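Local structure of glutamate--cysteine ligase GshA (Methylobacillus flagellatus KT, 3K1T) at residues Arg207-Phe212 and Phe237-Gly242; Leu243-Arg248 and Arg303-Lys308; Val280-Asp285 and Asn311-Val316; Ile293-Ser298 and Glu368-Pro373. The protein is probably a ligase that joins glutamate to cysteine to form gamma-glutamylcysteine. All coordinates share one frame; numbering follows the deposited sequence.

Overall arrangement
From the N terminus, contact 1 comes first, closing a largely helical excursion of 24 residues by bringing the start of helix 210-226 against strand 237-241, an edge of the four-stranded antiparallel sheet. Contact 2 opens directly after it and joins the loop beyond that strand to the lead-in of helix 307-314. Contact 3, between strand 280-285 and the end of that helix, crosses contact 2 in sequence, and contact 4 crosses both, reaching from edge strand 291-296 to the loop at 368-373. Contacts 2 and 3 share helix 307-314, whereas contact 4 ties the small sheet to a loop of the seven-stranded antiparallel sheet. Lys-208 and Asp-285 form a salt bridge between contacts 1 and 3.

Contact 1 of 4, residues Arg207-Phe212 and Phe237-Gly242; sequences RKSNHF and FDTCGG
Phe-237 holds CG between its backbone N and carbonyl carbon (chi1 82°), and this lays its ring beneath Phe-212, whose own CG stands beside the backbone N (chi1 -56°). The ring face is met by a methylene and not by a second ring: CB of Phe-212 sits over the centre of one face of Phe-237, 3.5 Å from the ring centroid, in a CH-pi contact. The two rings are inclined at 38° with their centroids 5.6 Å apart, an oblique pairing. Three residues earlier, Ser-209 adds an aliphatic touch, its CB lying 3.6 Å from CG2 of Thr-239. Residues Arg-207 to Asn-210 form a type I turn leading into helix 210-226, and Arg-207 NE reaches forward to Asn-210 OD1 at 2.9 Å. Replacing Phe-237 with an alanine would probably open a gap beneath the Phe-212 methylene and deprive the start of the helical segment of the aromatic ring it rests on. No hydrogen bond links the two segments, so strand and helix start are held together here by carbon contacts, while the hydroxyl of Ser-209 turns to Glu-324 on strand 324-329.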
loop_
_atom_site.group_PDB
_atom_site.type_symbol
_atom_site.label_atom_id
_atom_site.label_comp_id
_atom_site.label_asym_id
_atom_site.label_seq_id
_atom_site.Cartn_x
_atom_site.Cartn_y
_atom_site.Cartn_z
ATOM N N ARG A 207 -25.817 -17.698 13.474
ATOM C CA ARG A 207 -25.659 -19.086 13.049
ATOM C C ARG A 207 -24.281 -19.200 12.424
ATOM O O ARG A 207 -24.036 -18.731 11.297
ATOM C CB ARG A 207 -26.742 -19.496 12.052
ATOM C CG ARG A 207 -26.670 -20.990 11.706
ATOM C CD ARG A 207 -27.840 -21.455 10.901
ATOM N NE ARG A 207 -27.958 -20.713 9.649
ATOM C CZ ARG A 207 -28.908 -20.929 8.736
ATOM N NH1 ARG A 207 -29.820 -21.873 8.934
ATOM N NH2 ARG A 207 -28.959 -20.196 7.621
ATOM N N LYS A 208 -23.369 -19.794 13.156
ATOM C CA LYS A 208 -21.957 -19.764 12.750
ATOM C C LYS A 208 -21.679 -20.607 11.491
ATOM O O LYS A 208 -20.670 -20.384 10.810
ATOM C CB LYS A 208 -21.068 -20.158 13.942
ATOM C CG LYS A 208 -21.193 -19.101 15.083
ATOM C CD LYS A 208 -20.184 -19.249 16.213
ATOM C CE LYS A 208 -20.495 -18.207 17.321
ATOM N NZ LYS A 208 -20.132 -18.701 18.672
ATOM N N SER A 209 -22.568 -21.542 11.157
ATOM C CA SER A 209 -22.367 -22.352 9.934
ATOM C C SER A 209 -22.495 -21.523 8.651
ATOM O O SER A 209 -22.000 -21.920 7.595
ATOM C CB SER A 209 -23.304 -23.561 9.930
ATOM O OG SER A 209 -24.643 -23.164 9.934
ATOM N N ASN A 210 -23.094 -20.336 8.760
ATOM C CA ASN A 210 -23.200 -19.419 7.622
ATOM C C ASN A 210 -21.809 -19.025 7.107
ATOM O O ASN A 210 -21.666 -18.699 5.949
ATOM C CB ASN A 210 -23.992 -18.125 7.971
ATOM C CG ASN A 210 -25.482 -18.379 8.211
ATOM O OD1 ASN A 210 -25.993 -19.426 7.884
ATOM N ND2 ASN A 210 -26.179 -17.395 8.786
ATOM N N HIS A 211 -20.816 -19.027 7.980
ATOM C CA HIS A 211 -19.417 -18.780 7.588
ATOM C C HIS A 211 -18.931 -19.807 6.528
ATOM O O HIS A 211 -18.304 -19.448 5.537
ATOM C CB HIS A 211 -18.560 -18.825 8.858
ATOM C CG HIS A 211 -17.093 -18.985 8.630
ATOM N ND1 HIS A 211 -16.240 -17.911 8.486
ATOM C CD2 HIS A 211 -16.312 -20.094 8.609
ATOM C CE1 HIS A 211 -15.001 -18.357 8.369
ATOM N NE2 HIS A 211 -15.017 -19.678 8.432
ATOM N N PHE A 212 -19.255 -21.077 6.742
ATOM C CA PHE A 212 -18.807 -22.174 5.861
ATOM C C PHE A 212 -19.597 -22.164 4.556
ATOM O O PHE A 212 -19.042 -22.409 3.510
ATOM C CB PHE A 212 -18.908 -23.518 6.588
ATOM C CG PHE A 212 -18.136 -23.534 7.897
ATOM C CD1 PHE A 212 -16.777 -23.735 7.917
ATOM C CD2 PHE A 212 -18.756 -23.193 9.096
ATOM C CE1 PHE A 212 -16.038 -23.720 9.127
ATOM C CE2 PHE A 212 -18.017 -23.152 10.313
ATOM C CZ PHE A 212 -16.648 -23.439 10.300
ATOM N N PHE A 237 -18.175 -29.950 4.861
ATOM C CA PHE A 237 -18.777 -29.822 6.193
ATOM C C PHE A 237 -20.249 -30.264 6.226
ATOM O O PHE A 237 -20.909 -30.428 5.199
ATOM C CB PHE A 237 -18.611 -28.392 6.745
ATOM C CG PHE A 237 -19.626 -27.408 6.231
ATOM C CD1 PHE A 237 -19.498 -26.851 4.973
ATOM C CD2 PHE A 237 -20.725 -27.054 7.006
ATOM C CE1 PHE A 237 -20.456 -25.966 4.466
ATOM C CE2 PHE A 237 -21.693 -26.164 6.497
ATOM C CZ PHE A 237 -21.552 -25.632 5.230
ATOM N N ASP A 238 -20.750 -30.408 7.432
ATOM C CA ASP A 238 -22.204 -30.668 7.654
ATOM C C ASP A 238 -22.570 -30.069 9.020
ATOM O O ASP A 238 -21.684 -29.654 9.783
ATOM C CB ASP A 238 -22.450 -32.179 7.575
ATOM C CG ASP A 238 -23.948 -32.559 7.428
ATOM O OD1 ASP A 238 -24.801 -31.674 7.187
ATOM O OD2 ASP A 238 -24.239 -33.770 7.585
ATOM N N THR A 239 -23.864 -30.035 9.345
ATOM C CA THR A 239 -24.309 -29.489 10.605
ATOM C C THR A 239 -25.422 -30.347 11.202
ATOM O O THR A 239 -26.087 -31.131 10.505
ATOM C CB THR A 239 -24.912 -28.069 10.441
ATOM O OG1 THR A 239 -26.061 -28.168 9.606
ATOM C CG2 THR A 239 -23.945 -27.081 9.841
ATOM N N CYS A 240 -25.588 -30.251 12.513
ATOM C CA CYS A 240 -26.887 -30.561 13.085
ATOM C C CYS A 240 -27.295 -29.577 14.146
ATOM O O CYS A 240 -26.550 -28.643 14.433
ATOM C CB CYS A 240 -26.981 -31.967 13.536
ATOM S SG CYS A 240 -26.034 -32.355 14.921
ATOM N N GLY A 241 -28.528 -29.717 14.640
ATOM C CA GLY A 241 -29.065 -28.760 15.600
ATOM C C GLY A 241 -28.443 -28.928 16.962
ATOM O O GLY A 241 -27.484 -29.679 17.127
ATOM N N GLY A 242 -28.997 -28.256 17.961
ATOM C CA GLY A 242 -28.489 -28.376 19.306
ATOM C C GLY A 242 -28.681 -29.799 19.800
ATOM O O GLY A 242 -29.661 -30.497 19.439
#

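Contact 2 of 4, residues Leu243-Arg248 and Arg303-Lys308; sequences LDFHAR and RDLNRK
The guanidinium of Arg-248 carries OD1 of Asp-304 over one face, 3.4 Å above the plane and displaced toward the rim. Carboxylate and guanidinium planes are nearly parallel, only 16° apart, with OD1 alone placed over the guanidinium, and the NH1 to OD1 separation of 3.5 Å is a salt bridge of charges alone, with no N-H directed at the oxygen. A bend in the arginine chain at chi3 (68°) sets the group over the aspartate, and NH2 comes within 3.8 Å of Asp-304 CB. The second flat group, the ring of Phe-245, is met obliquely by a leucine methyl, CD1 of Leu-305 standing 4.0 Å from Phe-245 CD1. Met-313 and Leu-254 also pack on this phenylalanine, which is buried between helices 307-314 and 251-272. The loop bearing it is shaped by an Asx turn, in which Asp-244 OD1 accepts from His-246 N at 2.9 Å. On the facing side, Asn-306 caps the start of helix 307-314. Glu-251, at the head of helix 251-272, bonds both Arg-248 NH2 and the backbone N of Asp-304. The arginine is thus shared between two acids, probably leaving the aspartate over the guanidinium face as the weaker, electrostatic mate, while the apolar pair closes the inner part of the contact.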
loop_
_atom_site.group_PDB
_atom_site.type_symbol
_atom_site.label_atom_id
_atom_site.label_comp_id
_atom_site.label_asym_id
_atom_site.label_seq_id
_atom_site.Cartn_x
_atom_site.Cartn_y
_atom_site.Cartn_z
ATOM N N LEU A 243 -27.726 -30.269 20.577
ATOM C CA LEU A 243 -27.805 -31.593 21.160
ATOM C C LEU A 243 -27.490 -31.470 22.639
ATOM O O LEU A 243 -26.772 -30.551 23.047
ATOM C CB LEU A 243 -26.796 -32.540 20.502
ATOM C CG LEU A 243 -26.921 -32.824 19.010
ATOM C CD1 LEU A 243 -25.787 -33.722 18.601
ATOM C CD2 LEU A 243 -28.287 -33.470 18.676
ATOM N N ASP A 244 -28.046 -32.394 23.417
ATOM C CA ASP A 244 -27.725 -32.561 24.830
ATOM C C ASP A 244 -26.614 -33.593 24.946
ATOM O O ASP A 244 -26.857 -34.786 24.805
ATOM C CB ASP A 244 -28.962 -33.017 25.633
ATOM C CG ASP A 244 -28.645 -33.254 27.127
ATOM O OD1 ASP A 244 -27.498 -32.921 27.568
ATOM O OD2 ASP A 244 -29.533 -33.798 27.839
ATOM N N PHE A 245 -25.387 -33.119 25.183
ATOM C CA PHE A 245 -24.221 -34.019 25.309
ATOM C C PHE A 245 -24.139 -34.739 26.663
ATOM O O PHE A 245 -23.261 -35.589 26.862
ATOM C CB PHE A 245 -22.931 -33.261 25.012
ATOM C CG PHE A 245 -22.724 -32.985 23.554
ATOM C CD1 PHE A 245 -22.159 -33.942 22.730
ATOM C CD2 PHE A 245 -23.060 -31.756 23.014
ATOM C CE1 PHE A 245 -21.933 -33.682 21.387
ATOM C CE2 PHE A 245 -22.855 -31.496 21.669
ATOM C CZ PHE A 245 -22.282 -32.459 20.857
ATOM N N HIS A 246 -25.069 -34.447 27.577
ATOM C CA HIS A 246 -25.225 -35.311 28.774
ATOM C C HIS A 246 -26.249 -36.423 28.620
ATOM O O HIS A 246 -26.513 -37.155 29.570
ATOM C CB HIS A 246 -25.513 -34.472 30.012
ATOM C CG HIS A 246 -24.373 -33.583 30.380
ATOM N ND1 HIS A 246 -23.193 -34.076 30.912
ATOM C CD2 HIS A 246 -24.201 -32.248 30.244
ATOM C CE1 HIS A 246 -22.352 -33.069 31.099
ATOM N NE2 HIS A 246 -22.934 -31.955 30.694
ATOM N N ALA A 247 -26.814 -36.577 27.431
ATOM C CA ALA A 247 -27.692 -37.701 27.153
ATOM C C ALA A 247 -27.255 -38.332 25.830
ATOM O O ALA A 247 -26.335 -37.833 25.181
ATOM C CB ALA A 247 -29.139 -37.236 27.076
ATOM N N ARG A 248 -27.922 -39.407 25.431
ATOM C CA ARG A 248 -27.565 -40.103 24.201
ATOM C C ARG A 248 -28.653 -40.028 23.115
ATOM O O ARG A 248 -28.568 -40.692 22.080
ATOM C CB ARG A 248 -27.181 -41.532 24.559
ATOM C CG ARG A 248 -26.049 -41.542 25.626
ATOM C CD ARG A 248 -25.630 -42.910 26.030
ATOM N NE ARG A 248 -24.963 -43.603 24.937
ATOM C CZ ARG A 248 -24.433 -44.818 25.026
ATOM N NH1 ARG A 248 -24.490 -45.496 26.173
ATOM N NH2 ARG A 248 -23.844 -45.362 23.969
ATOM N N ARG A 303 -19.670 -41.833 20.124
ATOM C CA ARG A 303 -20.551 -42.656 20.930
ATOM C C ARG A 303 -19.958 -42.846 22.322
ATOM O O ARG A 303 -18.747 -43.001 22.496
ATOM C CB ARG A 303 -20.753 -44.021 20.286
ATOM C CG ARG A 303 -21.497 -43.976 18.988
ATOM C CD ARG A 303 -21.668 -45.342 18.364
ATOM N NE ARG A 303 -22.677 -45.281 17.304
ATOM C CZ ARG A 303 -22.459 -45.484 16.009
ATOM N NH1 ARG A 303 -21.257 -45.829 15.537
ATOM N NH2 ARG A 303 -23.481 -45.375 15.166
ATOM N N ASP A 304 -20.840 -42.816 23.312
ATOM C CA ASP A 304 -20.486 -43.153 24.696
ATOM C C ASP A 304 -19.325 -42.299 25.210
ATOM O O ASP A 304 -18.330 -42.814 25.732
ATOM C CB ASP A 304 -20.170 -44.661 24.799
ATOM C CG ASP A 304 -20.352 -45.197 26.202
ATOM O OD1 ASP A 304 -21.191 -44.643 26.960
ATOM O OD2 ASP A 304 -19.649 -46.164 26.552
ATOM N N LEU A 305 -19.438 -40.981 25.017
ATOM C CA LEU A 305 -18.394 -40.048 25.437
ATOM C C LEU A 305 -18.140 -40.154 26.921
ATOM O O LEU A 305 -19.068 -40.397 27.713
ATOM C CB LEU A 305 -18.839 -38.607 25.141
ATOM C CG LEU A 305 -19.072 -38.207 23.693
ATOM C CD1 LEU A 305 -19.553 -36.774 23.675
ATOM C CD2 LEU A 305 -17.802 -38.373 22.885
ATOM N N ASN A 306 -16.910 -39.915 27.338
ATOM C CA ASN A 306 -16.639 -39.913 28.779
ATOM C C ASN A 306 -16.999 -38.569 29.435
ATOM O O ASN A 306 -17.368 -37.586 28.749
ATOM C CB ASN A 306 -15.191 -40.333 29.058
ATOM C CG ASN A 306 -14.184 -39.351 28.526
ATOM O OD1 ASN A 306 -14.365 -38.134 28.615
ATOM N ND2 ASN A 306 -13.096 -39.878 27.964
ATOM N N ARG A 307 -16.904 -38.529 30.764
ATOM C CA ARG A 307 -17.339 -37.370 31.547
ATOM C C ARG A 307 -16.693 -36.079 31.069
ATOM O O ARG A 307 -17.385 -35.065 30.870
ATOM C CB ARG A 307 -17.038 -37.565 33.044
ATOM C CG ARG A 307 -17.623 -36.462 33.954
ATOM C CD ARG A 307 -17.162 -36.594 35.419
ATOM N NE ARG A 307 -15.693 -36.606 35.490
ATOM C CZ ARG A 307 -14.893 -35.532 35.392
ATOM N NH1 ARG A 307 -15.395 -34.302 35.244
ATOM N NH2 ARG A 307 -13.568 -35.692 35.447
ATOM N N LYS A 308 -15.371 -36.104 30.884
ATOM C CA LYS A 308 -14.652 -34.906 30.461
ATOM C C LYS A 308 -15.091 -34.440 29.067
ATOM O O LYS A 308 -15.275 -33.236 28.835
ATOM C CB LYS A 308 -13.139 -35.140 30.498
ATOM C CG LYS A 308 -12.338 -34.037 29.834
#

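Contact 3 of 4, residues Val280-Asp285 and Asn311-Val316; sequences VIVKAD and NKMSVV
Strands 280-285 and 291-296 are neighbours in a four-stranded antiparallel sheet against which helices 251-272 and 307-314 pack, an arrangement consistent with a subdomain of ATP-grasp ligases, and here Val-282 and Ala-284 meet Met-313 and Val-315 at the end of the shorter helix. The apolar contacts centre on Met-313, modelled as selenomethionine. Its chain folds back at chi2 (-48°) and chi3 and thereby brings the terminal methyl onto the strand: CE lies 3.7 Å from CG1 of Val-282 and 4.0 Å from CB of Ala-284, the valine and methionine side chains crossing at about a right angle. The methionine is buried, and Met-294 packs against it as well. A second group of contacts sets carbon against backbone oxygen. Ala-284 has so small a side chain that helix end and strand come close, with the CA atoms of Ala-284 and Met-313 5.8 Å apart and CB of the alanine just 3.2 Å from O of Met-313. Val-315, which leaves the helix with positive phi, places its CG2 3.7 Å from O of Ala-284. No hydrogen bond crosses between the segments; the strand spends its backbone groups on its sheet neighbours, as in the pairing of Val-282 with Met-294. Besides the valine methyl, CE of Met-313 also touches the backbone, lying 3.9 Å from O of Val-282.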
loop_
_atom_site.group_PDB
_atom_site.type_symbol
_atom_site.label_atom_id
_atom_site.label_comp_id
_atom_site.label_asym_id
_atom_site.label_seq_id
_atom_site.Cartn_x
_atom_site.Cartn_y
_atom_site.Cartn_z
ATOM N N VAL A 280 -12.366 -35.614 11.360
ATOM C CA VAL A 280 -13.429 -34.622 11.410
ATOM C C VAL A 280 -13.306 -33.809 12.674
ATOM O O VAL A 280 -12.997 -34.356 13.732
ATOM C CB VAL A 280 -14.815 -35.283 11.300
ATOM C CG1 VAL A 280 -15.946 -34.319 11.766
ATOM C CG2 VAL A 280 -15.011 -35.778 9.827
ATOM N N ILE A 281 -13.499 -32.486 12.540
ATOM C CA ILE A 281 -13.511 -31.596 13.676
ATOM C C ILE A 281 -14.996 -31.394 14.011
ATOM O O ILE A 281 -15.781 -30.994 13.158
ATOM C CB ILE A 281 -12.862 -30.241 13.370
ATOM C CG1 ILE A 281 -11.432 -30.418 12.830
ATOM C CG2 ILE A 281 -12.831 -29.315 14.635
ATOM C CD1 ILE A 281 -10.831 -29.091 12.275
ATOM N N VAL A 282 -15.355 -31.695 15.254
ATOM C CA VAL A 282 -16.710 -31.511 15.789
ATOM C C VAL A 282 -16.722 -30.260 16.652
ATOM O O VAL A 282 -16.014 -30.179 17.669
ATOM C CB VAL A 282 -17.182 -32.735 16.594
ATOM C CG1 VAL A 282 -18.665 -32.586 17.017
ATOM C CG2 VAL A 282 -16.961 -34.051 15.793
ATOM N N LYS A 283 -17.505 -29.270 16.218
ATOM C CA LYS A 283 -17.582 -27.965 16.886
ATOM C C LYS A 283 -18.996 -27.773 17.500
ATOM O O LYS A 283 -19.958 -27.641 16.756
ATOM C CB LYS A 283 -17.304 -26.835 15.888
ATOM C CG LYS A 283 -15.992 -26.958 15.036
ATOM C CD LYS A 283 -16.093 -26.164 13.668
ATOM C CE LYS A 283 -14.760 -26.115 12.859
ATOM N NZ LYS A 283 -13.873 -24.928 13.315
ATOM N N ALA A 284 -19.103 -27.759 18.831
ATOM C CA ALA A 284 -20.392 -27.539 19.511
ATOM C C ALA A 284 -20.465 -26.044 19.828
ATOM O O ALA A 284 -19.675 -25.563 20.650
ATOM C CB ALA A 284 -20.481 -28.362 20.792
ATOM N N ASP A 285 -21.358 -25.321 19.165
ATOM C CA ASP A 285 -21.502 -23.868 19.344
ATOM C C ASP A 285 -22.569 -23.529 20.396
ATOM O O ASP A 285 -23.739 -23.822 20.191
ATOM C CB ASP A 285 -21.913 -23.210 18.042
ATOM C CG ASP A 285 -22.098 -21.673 18.186
ATOM O OD1 ASP A 285 -21.498 -21.060 19.089
ATOM O OD2 ASP A 285 -22.843 -21.103 17.374
ATOM N N ASN A 311 -18.617 -32.876 29.237
ATOM C CA ASN A 311 -18.493 -31.505 29.757
ATOM C C ASN A 311 -17.929 -30.531 28.743
ATOM O O ASN A 311 -18.390 -29.383 28.655
ATOM C CB ASN A 311 -17.610 -31.469 31.012
ATOM C CG ASN A 311 -18.260 -32.165 32.206
ATOM O OD1 ASN A 311 -19.481 -32.270 32.277
ATOM N ND2 ASN A 311 -17.438 -32.634 33.151
ATOM N N LYS A 312 -16.920 -30.971 27.986
ATOM C CA LYS A 312 -16.337 -30.125 26.963
ATOM C C LYS A 312 -17.339 -29.779 25.856
ATOM O O LYS A 312 -17.471 -28.616 25.428
ATOM C CB LYS A 312 -15.096 -30.810 26.333
ATOM C CG LYS A 312 -14.460 -29.988 25.235
ATOM C CD LYS A 312 -13.068 -30.516 24.794
ATOM C CE LYS A 312 -13.142 -31.887 24.187
ATOM N NZ LYS A 312 -11.965 -32.150 23.267
HETATM N N MSE A 313 -18.019 -30.793 25.353
HETATM C CA MSE A 313 -18.959 -30.591 24.236
HETATM C C MSE A 313 -20.258 -29.865 24.678
HETATM O O MSE A 313 -20.873 -29.195 23.865
HETATM C CB MSE A 313 -19.271 -31.932 23.582
HETATM C CG MSE A 313 -18.011 -32.596 23.025
HETATM SE SE MSE A 313 -16.888 -31.394 21.927
HETATM C CE MSE A 313 -18.168 -31.648 20.539
ATOM N N SER A 314 -20.634 -29.978 25.953
ATOM C CA SER A 314 -21.739 -29.176 26.515
ATOM C C SER A 314 -21.332 -27.724 26.717
ATOM O O SER A 314 -22.197 -26.849 26.841
ATOM C CB SER A 314 -22.179 -29.724 27.878
ATOM O OG SER A 314 -22.695 -31.031 27.769
ATOM N N VAL A 315 -20.013 -27.491 26.802
ATOM C CA VAL A 315 -19.390 -26.155 26.881
ATOM C C VAL A 315 -19.476 -25.580 28.283
ATOM O O VAL A 315 -18.455 -25.151 28.821
ATOM C CB VAL A 315 -19.886 -25.118 25.829
ATOM C CG1 VAL A 315 -19.064 -23.784 25.935
ATOM C CG2 VAL A 315 -19.788 -25.655 24.392
ATOM N N VAL A 316 -20.665 -25.551 28.869
ATOM C CA VAL A 316 -20.843 -25.050 30.210
ATOM C C VAL A 316 -21.734 -25.999 31.021
ATOM O O VAL A 316 -22.424 -26.880 30.489
ATOM C CB VAL A 316 -21.448 -23.596 30.202
ATOM C CG1 VAL A 316 -20.418 -22.527 29.666
ATOM C CG2 VAL A 316 -22.759 -23.559 29.391
#

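Contact 4 of 4, residues Ile293-Ser298 and Glu368-Pro373; sequences IMTVKS and ENLNAP
Edge strand 291-296 of the four-stranded sheet meets the loop between strands 352-361 and 377-381 of the seven-stranded sheet, with Leu-370 reaching across to Thr-295 and Lys-297. Leu-370 holds CG anti to its backbone N (chi1 -179°), which carries its two methyls out to the strand. CD1 lies across the end of the extended lysine chain at an oblique angle, 3.5 Å from CE of Lys-297, while CD2 slides past the threonine, 3.9 Å from OG1 of Thr-295. The lysine ammonium goes on to a salt bridge with Glu-277. A water spans the remaining separation, 2.8 Å from Thr-295 OG1 and donating to Asn-371 OD1. The other branch of the Asn-371 amide is held too, ND2 giving a nearly straight bond of 3.0 Å (172°) to Glu-368 OE2, approaching from above the carboxylate plane. An alanine at Leu-370 is likely to open a gap between loop and strand where the methyls met Lys-297 CE and Thr-295, leaving the water bridge to do more of the joining. Arg-51 of strand 45-52 holds the carbonyls of Leu-370 and Asn-371 on the loop side, and on the other Met-294 leans on helix 307-314 beside strand 280-285.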
loop_
_atom_site.group_PDB
_atom_site.type_symbol
_atom_site.label_atom_id
_atom_site.label_comp_id
_atom_site.label_asym_id
_atom_site.label_seq_id
_atom_site.Cartn_x
_atom_site.Cartn_y
_atom_site.Cartn_z
ATOM N N ILE A 293 -14.731 -28.209 21.219
ATOM C CA ILE A 293 -14.162 -28.798 20.005
ATOM C C ILE A 293 -13.490 -30.138 20.310
ATOM O O ILE A 293 -12.794 -30.295 21.321
ATOM C CB ILE A 293 -13.122 -27.862 19.366
ATOM C CG1 ILE A 293 -13.746 -26.513 19.002
ATOM C CG2 ILE A 293 -12.475 -28.515 18.123
ATOM C CD1 ILE A 293 -12.711 -25.408 18.829
HETATM N N MSE A 294 -13.713 -31.118 19.439
HETATM C CA MSE A 294 -12.987 -32.405 19.501
HETATM C C MSE A 294 -12.761 -32.896 18.076
HETATM O O MSE A 294 -13.503 -32.517 17.161
HETATM C CB MSE A 294 -13.750 -33.461 20.309
HETATM C CG MSE A 294 -15.071 -33.871 19.741
HETATM SE SE MSE A 294 -16.061 -35.173 20.851
HETATM C CE MSE A 294 -14.907 -36.790 20.653
ATOM N N THR A 295 -11.763 -33.764 17.893
ATOM C CA THR A 295 -11.525 -34.378 16.576
ATOM C C THR A 295 -11.836 -35.853 16.681
ATOM O O THR A 295 -11.604 -36.473 17.707
ATOM C CB THR A 295 -10.074 -34.174 16.035
ATOM O OG1 THR A 295 -9.134 -34.626 17.000
ATOM C CG2 THR A 295 -9.798 -32.667 15.710
ATOM N N VAL A 296 -12.363 -36.406 15.595
ATOM C CA VAL A 296 -12.723 -37.805 15.534
ATOM C C VAL A 296 -12.234 -38.433 14.239
ATOM O O VAL A 296 -12.096 -37.756 13.216
ATOM C CB VAL A 296 -14.270 -38.021 15.677
ATOM C CG1 VAL A 296 -14.773 -37.514 17.044
ATOM C CG2 VAL A 296 -15.044 -37.391 14.547
ATOM N N LYS A 297 -11.959 -39.733 14.300
ATOM C CA LYS A 297 -11.591 -40.516 13.110
ATOM C C LYS A 297 -12.613 -41.607 12.785
ATOM O O LYS A 297 -12.478 -42.293 11.800
ATOM C CB LYS A 297 -10.207 -41.125 13.301
ATOM C CG LYS A 297 -9.083 -40.073 13.269
ATOM C CD LYS A 297 -7.737 -40.702 13.494
ATOM C CE LYS A 297 -6.598 -39.789 13.039
ATOM N NZ LYS A 297 -5.224 -40.417 13.188
ATOM N N SER A 298 -13.665 -41.729 13.583
ATOM C CA SER A 298 -14.742 -42.664 13.275
ATOM C C SER A 298 -16.023 -42.249 14.003
ATOM O O SER A 298 -15.979 -41.516 14.994
ATOM C CB SER A 298 -14.365 -44.088 13.692
ATOM O OG SER A 298 -14.469 -44.203 15.079
ATOM N N GLU A 368 0.633 -33.976 15.772
ATOM C CA GLU A 368 0.681 -32.524 15.659
ATOM C C GLU A 368 0.374 -32.023 14.244
ATOM O O GLU A 368 0.034 -30.851 14.074
ATOM C CB GLU A 368 2.021 -31.983 16.176
ATOM C CG GLU A 368 2.112 -32.024 17.713
ATOM C CD GLU A 368 0.927 -31.392 18.374
ATOM O OE1 GLU A 368 0.599 -30.224 18.072
ATOM O OE2 GLU A 368 0.264 -32.081 19.168
ATOM N N ASN A 369 0.490 -32.880 13.240
ATOM C CA ASN A 369 0.044 -32.532 11.884
ATOM C C ASN A 369 -1.488 -32.446 11.753
ATOM O O ASN A 369 -1.997 -31.954 10.745
ATOM C CB ASN A 369 0.646 -33.452 10.809
ATOM C CG ASN A 369 0.274 -34.912 10.972
ATOM O OD1 ASN A 369 -0.661 -35.260 11.707
ATOM N ND2 ASN A 369 1.052 -35.802 10.300
ATOM N N LEU A 370 -2.197 -32.920 12.792
ATOM C CA LEU A 370 -3.661 -32.960 12.858
ATOM C C LEU A 370 -4.172 -31.968 13.919
ATOM O O LEU A 370 -5.032 -31.132 13.644
ATOM C CB LEU A 370 -4.074 -34.415 13.187
ATOM C CG LEU A 370 -5.523 -34.826 13.309
ATOM C CD1 LEU A 370 -5.690 -36.392 13.195
ATOM C CD2 LEU A 370 -6.114 -34.289 14.634
ATOM N N ASN A 371 -3.633 -32.072 15.132
ATOM C CA ASN A 371 -4.093 -31.255 16.292
ATOM C C ASN A 371 -4.000 -29.751 16.020
ATOM O O ASN A 371 -2.983 -29.259 15.515
ATOM C CB ASN A 371 -3.251 -31.575 17.555
ATOM C CG ASN A 371 -3.380 -33.052 18.041
ATOM O OD1 ASN A 371 -4.384 -33.702 17.813
ATOM N ND2 ASN A 371 -2.330 -33.561 18.705
ATOM N N ALA A 372 -5.038 -29.011 16.409
ATOM C CA ALA A 372 -5.024 -27.546 16.325
ATOM C C ALA A 372 -4.109 -27.072 17.457
ATOM O O ALA A 372 -4.150 -27.644 18.532
ATOM C CB ALA A 372 -6.452 -26.983 16.483
ATOM N N PRO A 373 -3.238 -26.082 17.217
ATOM C CA PRO A 373 -2.280 -25.728 18.264
ATOM C C PRO A 373 -2.859 -24.884 19.420
ATOM O O PRO A 373 -2.249 -24.812 20.495
ATOM C CB PRO A 373 -1.238 -24.906 17.506
ATOM C CG PRO A 373 -2.006 -24.275 16.426
ATOM C CD PRO A 373 -2.949 -25.369 15.974
HETATM O O HOH W 1 -7.118 -32.993 18.001
#